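PDB 1X7F: outer surface protein from Bacillus cereus ATCC 14579, which is functionally uncharacterised but is probably a 6-phospho-N-acetylmuramidase, a glycosidase that releases N-acetylmuramic acid 6-phosphate from cell-wall fragments during recycling. Local coordinates for residues L29-Y34 and S56-C61; M44-A49 and A252-E257; T179-D184 and L220-E225; V324-G329 and K350-D355; Q330-N335 and E356-V361. All blocks are in the same frame, centred on the assembly; numbering follows the deposited sequence. Where two conformers were deposited one is given.

In the fold
From the N terminus, the chain first closes interaction 1, pairing strand 28-33 with strand 55-62, with helix 40-51 as the connection between them. That helix supplies one half of interaction 2, whose other half, 252-257, follows the last strand of the barrel; the two contacts therefore cross, and they touch through Tyr-46. Interaction 3 is nested inside the long loop closed by interaction 2 and joins the start of helix 183-195 to the loop after strand 201-204. In the C-terminal domain, interaction 4 joins the loops before strands 330-334 and 358-364, and interaction 5 pairs those strands. Their segments alternate along the chain, and their centres lie about 10 Å apart.

Interaction 1: L29-Y34 and S56-C61; sequences LGISLY and SRIFTC
Ser-56 begins the parallel pairing by donating its backbone N to Leu-29 O at 3.0 Å, while a water joins Ser-56 OG to Leu-29 N. Arg-57 turns its carbonyl to Ile-31 N; Gly-30, bare of side chain, brings its CA to 3.0 Å from Arg-57 O. The Arg-57 side chain runs inside the barrel to salt bridges with Glu-144 and Asp-246. Ile-58 faces the helices instead: its CG1 lies alongside Ile-31 CG1 at 4.0 Å, and its CG2 meets Leu-33 CG, branched aliphatic groups suited to a layer covered by helices 40-51 and 74-85. Both backbone polar atoms of Phe-59 are bonded to the first strand: N donates to Ile-31 O, and O accepts Leu-33 N at 2.9 Å. With CG anti to the backbone N (chi1 172°), its ring brings CD2 edge-on to Ser-32 OG, 3.3 Å away, a hydroxyl bonded to Ile-249 O. Thr-60 joins the mainly aliphatic helical side. Cys-61 presses CB on Tyr-34 CD2 at 3.5 Å, its SG beside the ring edge, while Tyr-34 OH bonds Gly-250 O. Strand 28-33, helix 40-51 and strand 55-62 form the opening beta-alpha-beta unit of a (beta/alpha)8 (TIM) barrel.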
# COMPACT_ATOMS: atom_id res chain seq x y z
N LEU A 29 8.16 -2.66 -1.89
CA LEU A 29 8.13 -1.20 -1.95
C LEU A 29 8.93 -0.73 -3.16
O LEU A 29 10.00 -1.27 -3.46
CB LEU A 29 8.66 -0.57 -0.66
CG LEU A 29 7.61 -0.47 0.46
CD1 LEU A 29 8.27 -0.25 1.81
CD2 LEU A 29 6.54 0.65 0.13
N GLY A 30 8.41 0.29 -3.85
CA GLY A 30 9.08 0.85 -5.02
C GLY A 30 9.21 2.35 -4.96
O GLY A 30 8.54 3.00 -4.16
N ILE A 31 10.07 2.89 -5.82
CA ILE A 31 10.29 4.34 -6.01
C ILE A 31 10.24 4.65 -7.50
O ILE A 31 10.53 3.77 -8.33
CB ILE A 31 11.69 4.78 -5.45
CG1 ILE A 31 12.80 3.80 -5.91
CG2 ILE A 31 11.65 4.91 -3.93
CD1 ILE A 31 14.24 4.38 -5.91
N SER A 32 9.90 5.88 -7.86
CA SER A 32 9.95 6.28 -9.27
C SER A 32 11.13 7.19 -9.53
O SER A 32 11.52 7.95 -8.64
CB SER A 32 8.65 6.97 -9.69
OG SER A 32 7.59 6.03 -9.69
N LEU A 33 11.70 7.10 -10.74
CA LEU A 33 12.74 8.02 -11.21
C LEU A 33 12.34 8.72 -12.51
O LEU A 33 11.59 8.18 -13.32
CB LEU A 33 14.08 7.29 -11.44
CG LEU A 33 14.72 6.55 -10.26
CD1 LEU A 33 16.03 5.92 -10.71
CD2 LEU A 33 14.95 7.48 -9.09
N TYR A 34 12.85 9.94 -12.69
CA TYR A 34 12.63 10.71 -13.91
C TYR A 34 13.96 11.37 -14.20
O TYR A 34 14.13 12.57 -13.97
CB TYR A 34 11.49 11.75 -13.74
CG TYR A 34 10.21 11.10 -13.26
CD1 TYR A 34 9.94 10.99 -11.90
CD2 TYR A 34 9.30 10.56 -14.16
CE1 TYR A 34 8.77 10.37 -11.44
CE2 TYR A 34 8.14 9.93 -13.71
CZ TYR A 34 7.88 9.84 -12.36
OH TYR A 34 6.74 9.22 -11.93
N SER A 56 12.74 -2.41 -3.25
CA SER A 56 13.39 -3.35 -4.16
C SER A 56 12.82 -3.27 -5.59
O SER A 56 13.04 -4.16 -6.41
CB SER A 56 13.28 -4.78 -3.61
OG SER A 56 11.92 -5.20 -3.61
N ARG A 57 12.08 -2.21 -5.88
CA ARG A 57 11.45 -2.04 -7.18
C ARG A 57 11.58 -0.58 -7.61
O ARG A 57 11.44 0.33 -6.79
CB ARG A 57 9.97 -2.48 -7.09
CG ARG A 57 9.18 -2.29 -8.38
CD ARG A 57 7.82 -2.98 -8.40
NE ARG A 57 7.16 -2.75 -9.68
CZ ARG A 57 6.11 -3.43 -10.14
NH1 ARG A 57 5.56 -4.41 -9.44
NH2 ARG A 57 5.60 -3.11 -11.32
N ILE A 58 11.86 -0.37 -8.90
CA ILE A 58 11.93 0.97 -9.49
C ILE A 58 11.00 1.11 -10.70
O ILE A 58 10.97 0.24 -11.58
CB ILE A 58 13.40 1.32 -9.90
CG1 ILE A 58 14.32 1.37 -8.68
CG2 ILE A 58 13.44 2.65 -10.65
CD1 ILE A 58 15.75 1.74 -9.02
N PHE A 59 10.24 2.21 -10.73
CA PHE A 59 9.53 2.63 -11.93
C PHE A 59 10.29 3.78 -12.59
O PHE A 59 10.53 4.81 -11.98
CB PHE A 59 8.09 3.04 -11.62
CG PHE A 59 7.36 3.66 -12.80
CD1 PHE A 59 6.94 2.86 -13.87
CD2 PHE A 59 7.13 5.04 -12.85
CE1 PHE A 59 6.28 3.43 -14.98
CE2 PHE A 59 6.47 5.63 -13.95
CZ PHE A 59 6.04 4.82 -15.02
N THR A 60 10.70 3.60 -13.83
CA THR A 60 11.43 4.68 -14.48
C THR A 60 10.82 5.08 -15.81
O THR A 60 10.27 4.25 -16.54
CB THR A 60 12.94 4.38 -14.59
OG1 THR A 60 13.54 5.37 -15.44
CG2 THR A 60 13.21 3.07 -15.33
N CYS A 61 10.94 6.37 -16.09
CA CYS A 61 10.20 7.01 -17.15
C CYS A 61 11.12 7.72 -18.15
O CYS A 61 11.87 8.63 -17.78
CB CYS A 61 9.26 8.02 -16.51
SG CYS A 61 7.89 8.52 -17.54
O HOH W 1 10.49 -4.16 -1.47

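Interaction 2: M44-A49 and A252-E257; sequences MAYISA and AYASEE
Tyr-46 OH accepts the backbone N-H of Ala-254 at 3.0 Å in a nearly straight bond (167°), so a helix side chain holds the loop that follows the last barrel strand. Ala-254 CB sits close beside the same oxygen. A tyrosine suits this place because it is both long enough to span from helix to loop and flat enough to be packed on: with CG opposite Tyr-46's own backbone N (chi1 -173°), the ring extends off the helix and offers one face to Tyr-253. The Tyr-253 ring meets that face with its edge, a T-shaped pair with centroids 4.7 Å apart and planes at 64°. Its CD2 presses closest, 3.2 Å from Tyr-46 CG, and its CB adds a CH-pi contact 4.0 Å from the centroid of the Tyr-46 ring. The Ala-252 to Tyr-253 peptide is cis, rare before a non-proline residue, where the chain turns past Tyr-46. The hydroxyl of Tyr-253 is held separately by Ser-38 and Asp-43. Toward solvent the packing thins: Glu-256 bends back until its OE2 is 4.1 Å from Ala-49 CB, and its other oxygen binds His-53. Ser-255 N-caps helix 256-264 through Glu-258 N. Beneath, Tyr-46 rests on Ile-31 and Leu-33 of strand 28-33, while Leu-259 touches both Ala-49 and Ala-254, so the first and last helices of the barrel meet above its first strand.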
# COMPACT_ATOMS: atom_id res chain seq x y z
N MET A 44 21.06 8.24 -8.17
CA MET A 44 21.83 7.13 -7.61
C MET A 44 21.85 7.20 -6.09
O MET A 44 21.69 6.19 -5.42
CB MET A 44 23.24 7.07 -8.21
CG MET A 44 23.25 6.60 -9.66
SD MET A 44 24.84 6.18 -10.37
CE MET A 44 25.62 7.80 -10.55
N ALA A 45 22.02 8.41 -5.55
CA ALA A 45 21.91 8.63 -4.11
C ALA A 45 20.52 8.22 -3.55
O ALA A 45 20.43 7.63 -2.46
CB ALA A 45 22.23 10.09 -3.77
N TYR A 46 19.48 8.48 -4.32
CA TYR A 46 18.09 8.14 -3.96
C TYR A 46 17.83 6.63 -3.93
O TYR A 46 17.20 6.12 -3.00
CB TYR A 46 17.14 8.80 -4.96
CG TYR A 46 15.66 8.70 -4.66
CD1 TYR A 46 15.14 9.10 -3.43
CD2 TYR A 46 14.76 8.29 -5.66
CE1 TYR A 46 13.77 9.04 -3.18
CE2 TYR A 46 13.39 8.25 -5.42
CZ TYR A 46 12.90 8.62 -4.17
OH TYR A 46 11.54 8.59 -3.94
N ILE A 47 18.28 5.95 -4.98
CA ILE A 47 18.27 4.49 -5.05
C ILE A 47 18.97 3.91 -3.82
O ILE A 47 18.45 2.99 -3.19
CB ILE A 47 18.97 4.02 -6.37
CG1 ILE A 47 18.08 4.30 -7.59
CG2 ILE A 47 19.39 2.54 -6.30
CD1 ILE A 47 18.85 4.21 -8.93
N SER A 48 20.14 4.46 -3.47
CA SER A 48 20.86 4.04 -2.27
C SER A 48 20.03 4.25 -0.99
O SER A 48 19.96 3.36 -0.15
CB SER A 48 22.20 4.77 -2.16
OG SER A 48 23.17 4.21 -3.04
N ALA A 49 19.43 5.44 -0.87
CA ALA A 49 18.55 5.81 0.24
C ALA A 49 17.35 4.88 0.37
O ALA A 49 17.07 4.39 1.46
CB ALA A 49 18.05 7.28 0.08
N ALA A 252 9.19 11.91 -7.21
CA ALA A 252 10.57 11.87 -6.65
C ALA A 252 10.97 13.26 -6.19
O ALA A 252 10.54 14.24 -6.78
CB ALA A 252 11.56 11.35 -7.70
N TYR A 253 11.79 13.41 -5.14
CA TYR A 253 12.33 12.33 -4.31
C TYR A 253 11.56 12.35 -3.01
O TYR A 253 11.38 13.43 -2.42
CB TYR A 253 13.80 12.61 -3.98
CG TYR A 253 14.69 12.69 -5.19
CD1 TYR A 253 15.27 13.90 -5.59
CD2 TYR A 253 14.94 11.56 -5.96
CE1 TYR A 253 16.08 13.97 -6.72
CE2 TYR A 253 15.74 11.61 -7.08
CZ TYR A 253 16.31 12.80 -7.46
OH TYR A 253 17.10 12.80 -8.58
N ALA A 254 11.12 11.18 -2.55
CA ALA A 254 10.55 11.08 -1.21
C ALA A 254 11.67 11.41 -0.23
O ALA A 254 12.84 11.13 -0.50
CB ALA A 254 9.97 9.67 -0.96
N SER A 255 11.31 12.02 0.90
CA SER A 255 12.29 12.32 1.94
C SER A 255 12.81 11.05 2.63
O SER A 255 12.17 9.99 2.60
CB SER A 255 11.71 13.27 2.98
OG SER A 255 10.69 12.62 3.75
N GLU A 256 13.98 11.18 3.26
CA GLU A 256 14.51 10.14 4.11
C GLU A 256 13.45 9.64 5.12
O GLU A 256 13.26 8.43 5.29
CB GLU A 256 15.78 10.63 4.81
CG GLU A 256 16.39 9.65 5.81
CD GLU A 256 17.01 8.40 5.18
OE1 GLU A 256 17.18 7.40 5.92
OE2 GLU A 256 17.35 8.40 3.98
N GLU A 257 12.77 10.59 5.78
CA GLU A 257 11.73 10.29 6.76
C GLU A 257 10.58 9.47 6.14
O GLU A 257 10.10 8.51 6.75
CB GLU A 257 11.20 11.59 7.40
CG GLU A 257 10.10 11.40 8.44
CD GLU A 257 9.47 12.71 8.90
OE1 GLU A 257 10.20 13.67 9.23
OE2 GLU A 257 8.23 12.79 8.94

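Interaction 3: T179-D184 and L220-E225; sequences TGLPYD and LCTLEE
Gly-180 and Glu-224 form the tight side of this contact: the glycine N donates to Glu-224 OE1 at 2.7 Å, reaching the oxygen on its anti side, 22° out of the carboxylate plane. Glycine fits here because the CA atoms of Gly-180 and Glu-224 are only 3.9 Å apart, and the direction a CB would take is filled by the Glu-224 carboxylate and the Leu-223 backbone. The glutamate chain bends at its second torsion (chi2 54°), turning the carboxylate toward the Thr-179 and Gly-180 backbone, and OE2 goes on to a salt bridge with Arg-227. Next along, a single backbone bridge locks the chains: Leu-181 N donates to Thr-222 O at 2.9 Å, and Glu-224 N returns a bond to Leu-181 O at 3.0 Å. Leu-181 CD1 meets the buried Thr-222 CG2; separately, Leu-223 CD2 approaches Leu-181 O to 3.6 Å and turns toward Tyr-183.

The other side is looser and wetter. There a water bonds Leu-181 O, Glu-225 N and Glu-225 OE1, linking the two chains. Glu-225 OE1 also lies 3.5 Å from Tyr-183 CB, its carboxylate inclined 36° to the tyrosine ring; Tyr-183 OH hydrogen-bonds Tyr-374 OH. Leu-181 O thus serves two donors, one peptide and one water. Two of the three direct hydrogen bonds are between backbones; the third is made by the Glu-224 carboxylate, a charged link between the glycine peptide and Arg-227.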
# COMPACT_ATOMS: atom_id res chain seq x y z
N THR A 179 -8.68 13.57 -10.54
CA THR A 179 -8.77 12.63 -11.66
C THR A 179 -8.31 11.23 -11.31
O THR A 179 -8.34 10.35 -12.16
CB THR A 179 -8.04 13.12 -12.92
OG1 THR A 179 -6.62 13.17 -12.66
CG2 THR A 179 -8.46 14.55 -13.28
N GLY A 180 -7.88 11.02 -10.06
CA GLY A 180 -7.51 9.69 -9.59
C GLY A 180 -8.71 8.76 -9.58
O GLY A 180 -9.86 9.21 -9.69
N LEU A 181 -8.44 7.46 -9.43
CA LEU A 181 -9.50 6.44 -9.50
C LEU A 181 -10.41 6.46 -8.26
O LEU A 181 -9.92 6.71 -7.16
CB LEU A 181 -8.90 5.03 -9.65
CG LEU A 181 -7.96 4.78 -10.84
CD1 LEU A 181 -7.58 3.30 -10.94
CD2 LEU A 181 -8.56 5.33 -12.16
N PRO A 182 -11.71 6.22 -8.45
CA PRO A 182 -12.62 6.00 -7.33
C PRO A 182 -12.43 4.61 -6.77
O PRO A 182 -11.94 3.71 -7.47
CB PRO A 182 -14.02 6.16 -7.96
CG PRO A 182 -13.85 5.78 -9.39
CD PRO A 182 -12.43 6.17 -9.75
N TYR A 183 -12.82 4.44 -5.51
CA TYR A 183 -12.57 3.20 -4.80
C TYR A 183 -13.16 1.95 -5.46
O TYR A 183 -12.44 0.98 -5.70
CB TYR A 183 -13.01 3.29 -3.33
CG TYR A 183 -12.59 2.06 -2.57
CD1 TYR A 183 -11.25 1.88 -2.22
CD2 TYR A 183 -13.51 1.07 -2.24
CE1 TYR A 183 -10.85 0.75 -1.53
CE2 TYR A 183 -13.11 -0.08 -1.55
CZ TYR A 183 -11.79 -0.23 -1.21
OH TYR A 183 -11.39 -1.35 -0.53
N ASP A 184 -14.46 1.94 -5.72
CA ASP A 184 -15.07 0.72 -6.26
C ASP A 184 -14.51 0.33 -7.63
O ASP A 184 -14.33 -0.85 -7.91
CB ASP A 184 -16.61 0.83 -6.30
CG ASP A 184 -17.25 0.82 -4.91
OD1 ASP A 184 -16.67 0.28 -3.92
OD2 ASP A 184 -18.38 1.33 -4.71
N LEU A 220 1.17 12.25 -7.24
CA LEU A 220 1.19 11.12 -8.17
C LEU A 220 0.77 9.82 -7.49
O LEU A 220 1.61 9.00 -7.11
CB LEU A 220 2.59 10.98 -8.83
CG LEU A 220 3.15 12.21 -9.57
CD1 LEU A 220 4.46 11.87 -10.27
CD2 LEU A 220 2.16 12.76 -10.61
N CYS A 221 -0.54 9.65 -7.31
CA CYS A 221 -1.08 8.43 -6.71
C CYS A 221 -2.14 7.87 -7.64
O CYS A 221 -2.60 8.54 -8.56
CB CYS A 221 -1.68 8.73 -5.33
SG CYS A 221 -2.85 10.10 -5.37
N THR A 222 -2.52 6.62 -7.38
CA THR A 222 -3.54 5.92 -8.16
C THR A 222 -4.97 6.25 -7.70
O THR A 222 -5.82 6.63 -8.51
CB THR A 222 -3.32 4.41 -8.08
OG1 THR A 222 -2.10 4.07 -8.76
CG2 THR A 222 -4.41 3.67 -8.85
N LEU A 223 -5.23 6.06 -6.41
CA LEU A 223 -6.54 6.36 -5.83
C LEU A 223 -6.63 7.85 -5.57
O LEU A 223 -5.70 8.44 -4.98
CB LEU A 223 -6.75 5.61 -4.50
CG LEU A 223 -7.27 4.18 -4.61
CD1 LEU A 223 -6.92 3.35 -3.35
CD2 LEU A 223 -8.79 4.12 -4.92
N GLU A 224 -7.73 8.47 -5.98
CA GLU A 224 -7.90 9.89 -5.72
C GLU A 224 -7.88 10.18 -4.22
O GLU A 224 -7.29 11.18 -3.79
CB GLU A 224 -9.19 10.45 -6.37
CG GLU A 224 -9.35 11.96 -6.22
CD GLU A 224 -8.13 12.73 -6.72
OE1 GLU A 224 -7.51 12.28 -7.71
OE2 GLU A 224 -7.80 13.80 -6.15
N GLU A 225 -8.47 9.29 -3.42
CA GLU A 225 -8.63 9.52 -1.97
C GLU A 225 -7.30 9.57 -1.22
O GLU A 225 -7.25 10.03 -0.07
CB GLU A 225 -9.56 8.47 -1.35
CG GLU A 225 -9.03 7.04 -1.45
CD GLU A 225 -10.14 6.02 -1.24
OE1 GLU A 225 -11.02 5.89 -2.13
OE2 GLU A 225 -10.12 5.35 -0.19
O HOH W 2 -10.56 7.40 -4.46

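Interaction 4: V324-G329 and K350-D355; sequences VLQERG and KEMPID
Gln-326 and Met-352 exchange two backbone bonds, Gln-326 N to Met-352 O and Met-352 N to Gln-326 O, each 3.0 Å, as an antiparallel hydrogen-bonded pair. Gln-326 then adds a third link with its side chain, which runs extended from a CG lying beside the backbone N (chi1 -56°): NE2 gives a hydrogen to Pro-353 O, also at 3.0 Å, with the acceptor close to the amide plane. Glutamine suits the place because its amide both donates and accepts; OE1 faces Met-352 CE at 3.5 Å and takes a bond from Lys-358 NZ. Apolar atoms fill in around this core. Leu-325 CD1 lies 3.4 Å from Met-352 O, while its CD2 sits over the face of the Glu-351 carboxylate, 3.9 Å from Glu-351 CD, and Ile-354 CG1 lies 3.3 Å from Leu-325 N.

Waters form the next shell. One joins Gln-326 NE2 to Asp-355 OD1, another Val-324 O to Asp-355 N, and a third donates to both Glu-327 OE2 and Glu-351 OE1, a bridge that probably eases their like charges. Farther out, Arg-357 pairs with Asp-355, and Arg-328 holds Asp-373 and the carbonyl of Leu-349. Gly-329 takes a positive phi (102°) that suits glycine as the chain turns into strand 330-334. The arrangement is an isolated antiparallel beta bridge between two surface loops, each leading into a strand of the C-terminal sheet.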
# COMPACT_ATOMS: atom_id res chain seq x y z
N VAL A 324 -17.11 8.12 28.74
CA VAL A 324 -17.57 9.12 27.78
C VAL A 324 -18.35 8.43 26.66
O VAL A 324 -18.25 7.20 26.46
CB VAL A 324 -16.38 9.97 27.19
CG1 VAL A 324 -15.70 10.81 28.28
CG2 VAL A 324 -15.35 9.10 26.46
N LEU A 325 -19.13 9.24 25.94
CA LEU A 325 -19.82 8.82 24.73
C LEU A 325 -18.89 7.97 23.88
O LEU A 325 -17.75 8.35 23.62
CB LEU A 325 -20.28 10.05 23.93
CG LEU A 325 -21.13 9.85 22.66
CD1 LEU A 325 -22.53 9.34 23.06
CD2 LEU A 325 -21.22 11.15 21.83
N GLN A 326 -19.37 6.82 23.44
CA GLN A 326 -18.55 5.93 22.62
C GLN A 326 -18.64 6.37 21.18
O GLN A 326 -19.74 6.54 20.66
CB GLN A 326 -18.97 4.47 22.78
CG GLN A 326 -18.97 3.99 24.21
CD GLN A 326 -19.48 2.58 24.32
OE1 GLN A 326 -18.83 1.64 23.85
NE2 GLN A 326 -20.64 2.42 24.95
N GLU A 327 -17.49 6.59 20.56
CA GLU A 327 -17.42 7.15 19.22
C GLU A 327 -16.42 6.37 18.38
O GLU A 327 -15.46 5.84 18.92
CB GLU A 327 -17.04 8.63 19.27
CG GLU A 327 -17.99 9.47 20.12
CD GLU A 327 -17.76 10.96 19.97
OE1 GLU A 327 -17.21 11.57 20.91
OE2 GLU A 327 -18.13 11.52 18.91
N ARG A 328 -16.67 6.29 17.07
CA ARG A 328 -15.79 5.61 16.11
C ARG A 328 -14.31 5.94 16.33
O ARG A 328 -13.92 7.11 16.36
CB ARG A 328 -16.20 5.98 14.66
CG ARG A 328 -15.46 5.18 13.56
CD ARG A 328 -16.02 5.41 12.11
NE ARG A 328 -15.23 4.67 11.11
CZ ARG A 328 -15.44 3.39 10.75
NH1 ARG A 328 -14.65 2.81 9.85
NH2 ARG A 328 -16.42 2.69 11.30
N GLY A 329 -13.50 4.89 16.49
CA GLY A 329 -12.05 5.01 16.60
C GLY A 329 -11.53 4.89 18.01
O GLY A 329 -10.32 4.80 18.23
N LYS A 350 -19.24 2.55 15.58
CA LYS A 350 -20.44 3.41 15.52
C LYS A 350 -20.74 3.96 16.91
O LYS A 350 -20.48 3.30 17.92
CB LYS A 350 -21.69 2.61 15.08
CG LYS A 350 -21.66 2.01 13.70
CD LYS A 350 -22.99 1.30 13.35
CE LYS A 350 -24.19 2.21 13.61
NZ LYS A 350 -25.29 2.02 12.64
N GLU A 351 -21.35 5.14 16.95
CA GLU A 351 -21.64 5.82 18.21
C GLU A 351 -22.59 5.00 19.10
O GLU A 351 -23.56 4.42 18.61
CB GLU A 351 -22.24 7.23 17.94
CG GLU A 351 -22.49 8.04 19.22
CD GLU A 351 -23.15 9.38 18.97
OE1 GLU A 351 -22.66 10.13 18.10
OE2 GLU A 351 -24.17 9.69 19.64
N MET A 352 -22.29 4.96 20.40
CA MET A 352 -23.17 4.36 21.41
C MET A 352 -23.18 5.26 22.64
O MET A 352 -22.21 5.97 22.89
CB MET A 352 -22.70 2.95 21.80
CG MET A 352 -22.76 1.91 20.67
SD MET A 352 -21.80 0.47 21.11
CE MET A 352 -20.14 0.98 20.67
N PRO A 353 -24.29 5.26 23.40
CA PRO A 353 -24.37 6.02 24.65
C PRO A 353 -23.28 5.62 25.64
O PRO A 353 -22.77 4.49 25.58
CB PRO A 353 -25.76 5.64 25.20
CG PRO A 353 -26.55 5.35 23.97
CD PRO A 353 -25.57 4.58 23.11
N ILE A 354 -22.91 6.55 26.53
CA ILE A 354 -22.01 6.25 27.65
C ILE A 354 -22.34 4.89 28.28
O ILE A 354 -23.51 4.56 28.53
CB ILE A 354 -22.12 7.36 28.72
CG1 ILE A 354 -21.45 8.66 28.25
CG2 ILE A 354 -21.46 6.92 30.01
CD1 ILE A 354 -21.83 9.92 29.14
N ASP A 355 -21.31 4.09 28.54
CA ASP A 355 -21.48 2.83 29.25
C ASP A 355 -20.41 2.81 30.33
O ASP A 355 -19.22 2.70 30.04
CB ASP A 355 -21.35 1.62 28.29
CG ASP A 355 -21.71 0.29 28.96
OD1 ASP A 355 -22.09 -0.65 28.24
OD2 ASP A 355 -21.62 0.08 30.19
O HOH W 3 -18.82 4.80 27.53
O HOH W 4 -22.30 -0.16 25.55
O HOH W 5 -19.90 10.05 17.32

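Interaction 5: Q330-N335 and E356-V361; sequences QVVIGN and ERKNIV
Strand 330-334 runs antiparallel to strand 358-361, their directions 143° apart in a marked twist. Ile-333 and Asn-359 are a hydrogen-bonded pair, with Ile-333 N to Asn-359 O at 3.0 Å and Asn-359 N to Ile-333 O at 2.7 Å. The non-hydrogen-bonded pairs Val-332 with Ile-360 and Gly-334 with Lys-358 flank it. Val-361 N to Val-331 O (2.7 Å) and the almost straight Asn-335 N to Arg-357 O (3.0 Å, 175°) extend the pairing at its two ends.

On the face carrying Val-332, Lys-358 sets its CG beside the backbone N (chi1 -57°) and then stretches out so that its CD lies 3.8 Å from Val-332 CG2, a long aliphatic shaft over a branched neighbour, and its NZ goes on to Gln-346. Nearby, Ile-360 CD1 meets Gln-330 CG at 3.6 Å, the two side chains crossing at about a right angle. The other face holds Ile-333, Asn-359 and Val-361. Here Val-361 CB sits 3.5 Å from Val-331 O; the packing of Ile-333 CG2 on Val-361 CG2 is less certain, since it holds for one of two conformers. Glu-284 of helix 282-289 lies against this face. Beta-branched residues favour such extended backbone, and Gly-334 brings its CA to 3.5 Å from Arg-357 O. The pair belongs to the interior of the seven-stranded mixed sheet, between strands 270-276 and 345-348, consistent with the cyclophilin-like fold of this C-terminal domain.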
# COMPACT_ATOMS: atom_id res chain seq x y z
N GLN A 330 -12.44 4.89 18.99
CA GLN A 330 -12.03 4.78 20.39
C GLN A 330 -11.61 3.36 20.67
O GLN A 330 -12.26 2.41 20.23
CB GLN A 330 -13.14 5.21 21.35
CG GLN A 330 -13.31 6.70 21.48
CD GLN A 330 -14.55 7.09 22.26
OE1 GLN A 330 -14.86 8.27 22.40
NE2 GLN A 330 -15.27 6.10 22.77
N VAL A 331 -10.49 3.23 21.39
CA VAL A 331 -10.11 1.96 21.97
C VAL A 331 -10.65 1.97 23.40
O VAL A 331 -10.34 2.88 24.17
CB VAL A 331 -8.58 1.74 21.93
CG1 VAL A 331 -8.22 0.40 22.55
CG2 VAL A 331 -8.07 1.84 20.50
N VAL A 332 -11.50 0.99 23.72
CA VAL A 332 -12.11 0.90 25.04
C VAL A 332 -11.85 -0.50 25.59
O VAL A 332 -11.54 -1.43 24.82
CB VAL A 332 -13.65 1.28 25.07
CG1 VAL A 332 -13.90 2.69 24.47
CG2 VAL A 332 -14.52 0.22 24.37
N ILE A 333 -11.97 -0.62 26.90
CA ILE A 333 -11.82 -1.89 27.57
C ILE A 333 -12.91 -2.02 28.63
O ILE A 333 -13.29 -1.04 29.29
CB ILE A 333 -10.40 -2.04 28.18
CG1 ILE A 333 -10.12 -3.51 28.50
CG2 ILE A 333 -10.22 -1.12 29.40
CD1 ILE A 333 -8.67 -3.88 28.56
N GLY A 334 -13.42 -3.24 28.76
CA GLY A 334 -14.32 -3.60 29.83
C GLY A 334 -13.58 -3.52 31.15
O GLY A 334 -12.50 -4.07 31.31
N ASN A 335 -14.18 -2.79 32.09
CA ASN A 335 -13.59 -2.55 33.39
C ASN A 335 -14.14 -3.50 34.46
O ASN A 335 -14.91 -4.40 34.13
CB ASN A 335 -13.73 -1.06 33.76
CG ASN A 335 -15.18 -0.61 33.96
OD1 ASN A 335 -15.54 0.51 33.58
ND2 ASN A 335 -16.00 -1.43 34.59
N GLU A 356 -20.83 2.95 31.59
CA GLU A 356 -19.88 3.08 32.70
C GLU A 356 -19.09 1.79 32.93
O GLU A 356 -18.13 1.78 33.70
CB GLU A 356 -20.58 3.52 34.00
CG GLU A 356 -21.29 4.88 33.96
CD GLU A 356 -20.36 6.08 33.80
OE1 GLU A 356 -19.21 6.07 34.30
OE2 GLU A 356 -20.80 7.07 33.18
N ARG A 357 -19.49 0.71 32.25
CA ARG A 357 -18.78 -0.58 32.34
C ARG A 357 -17.55 -0.69 31.42
O ARG A 357 -16.86 -1.72 31.37
CB ARG A 357 -19.77 -1.72 32.09
CG ARG A 357 -20.96 -1.72 33.10
CD ARG A 357 -22.11 -2.64 32.71
NE ARG A 357 -22.50 -2.44 31.32
CZ ARG A 357 -23.39 -3.18 30.67
NH1 ARG A 357 -24.00 -4.19 31.29
NH2 ARG A 357 -23.66 -2.92 29.39
N LYS A 358 -17.29 0.38 30.68
CA LYS A 358 -16.13 0.48 29.80
C LYS A 358 -15.25 1.66 30.19
O LYS A 358 -15.76 2.73 30.54
CB LYS A 358 -16.58 0.64 28.35
CG LYS A 358 -17.48 -0.46 27.85
CD LYS A 358 -17.66 -0.36 26.35
CE LYS A 358 -18.83 -1.18 25.87
NZ LYS A 358 -18.95 -1.10 24.39
N ASN A 359 -13.93 1.48 30.14
CA ASN A 359 -12.97 2.58 30.24
C ASN A 359 -12.48 2.98 28.84
O ASN A 359 -12.20 2.10 28.02
CB ASN A 359 -11.77 2.18 31.10
CG ASN A 359 -12.10 2.03 32.59
OD1 ASN A 359 -11.28 1.52 33.34
ND2 ASN A 359 -13.29 2.47 33.02
N ILE A 360 -12.37 4.27 28.55
CA ILE A 360 -11.72 4.65 27.27
C ILE A 360 -10.20 4.63 27.45
O ILE A 360 -9.67 5.18 28.41
CB ILE A 360 -12.19 6.04 26.69
CG1 ILE A 360 -11.39 6.34 25.40
CG2 ILE A 360 -12.03 7.18 27.74
CD1 ILE A 360 -11.80 7.58 24.65
N VAL A 361 -9.50 4.00 26.50
CA VAL A 361 -8.06 3.76 26.62
C VAL A 361 -7.28 4.68 25.68
O VAL A 361 -6.23 5.21 26.05
CB VAL A 361 -7.74 2.26 26.39
CG1 VAL A 361 -6.26 2.01 26.20
CG2 VAL A 361 -8.24 1.43 27.58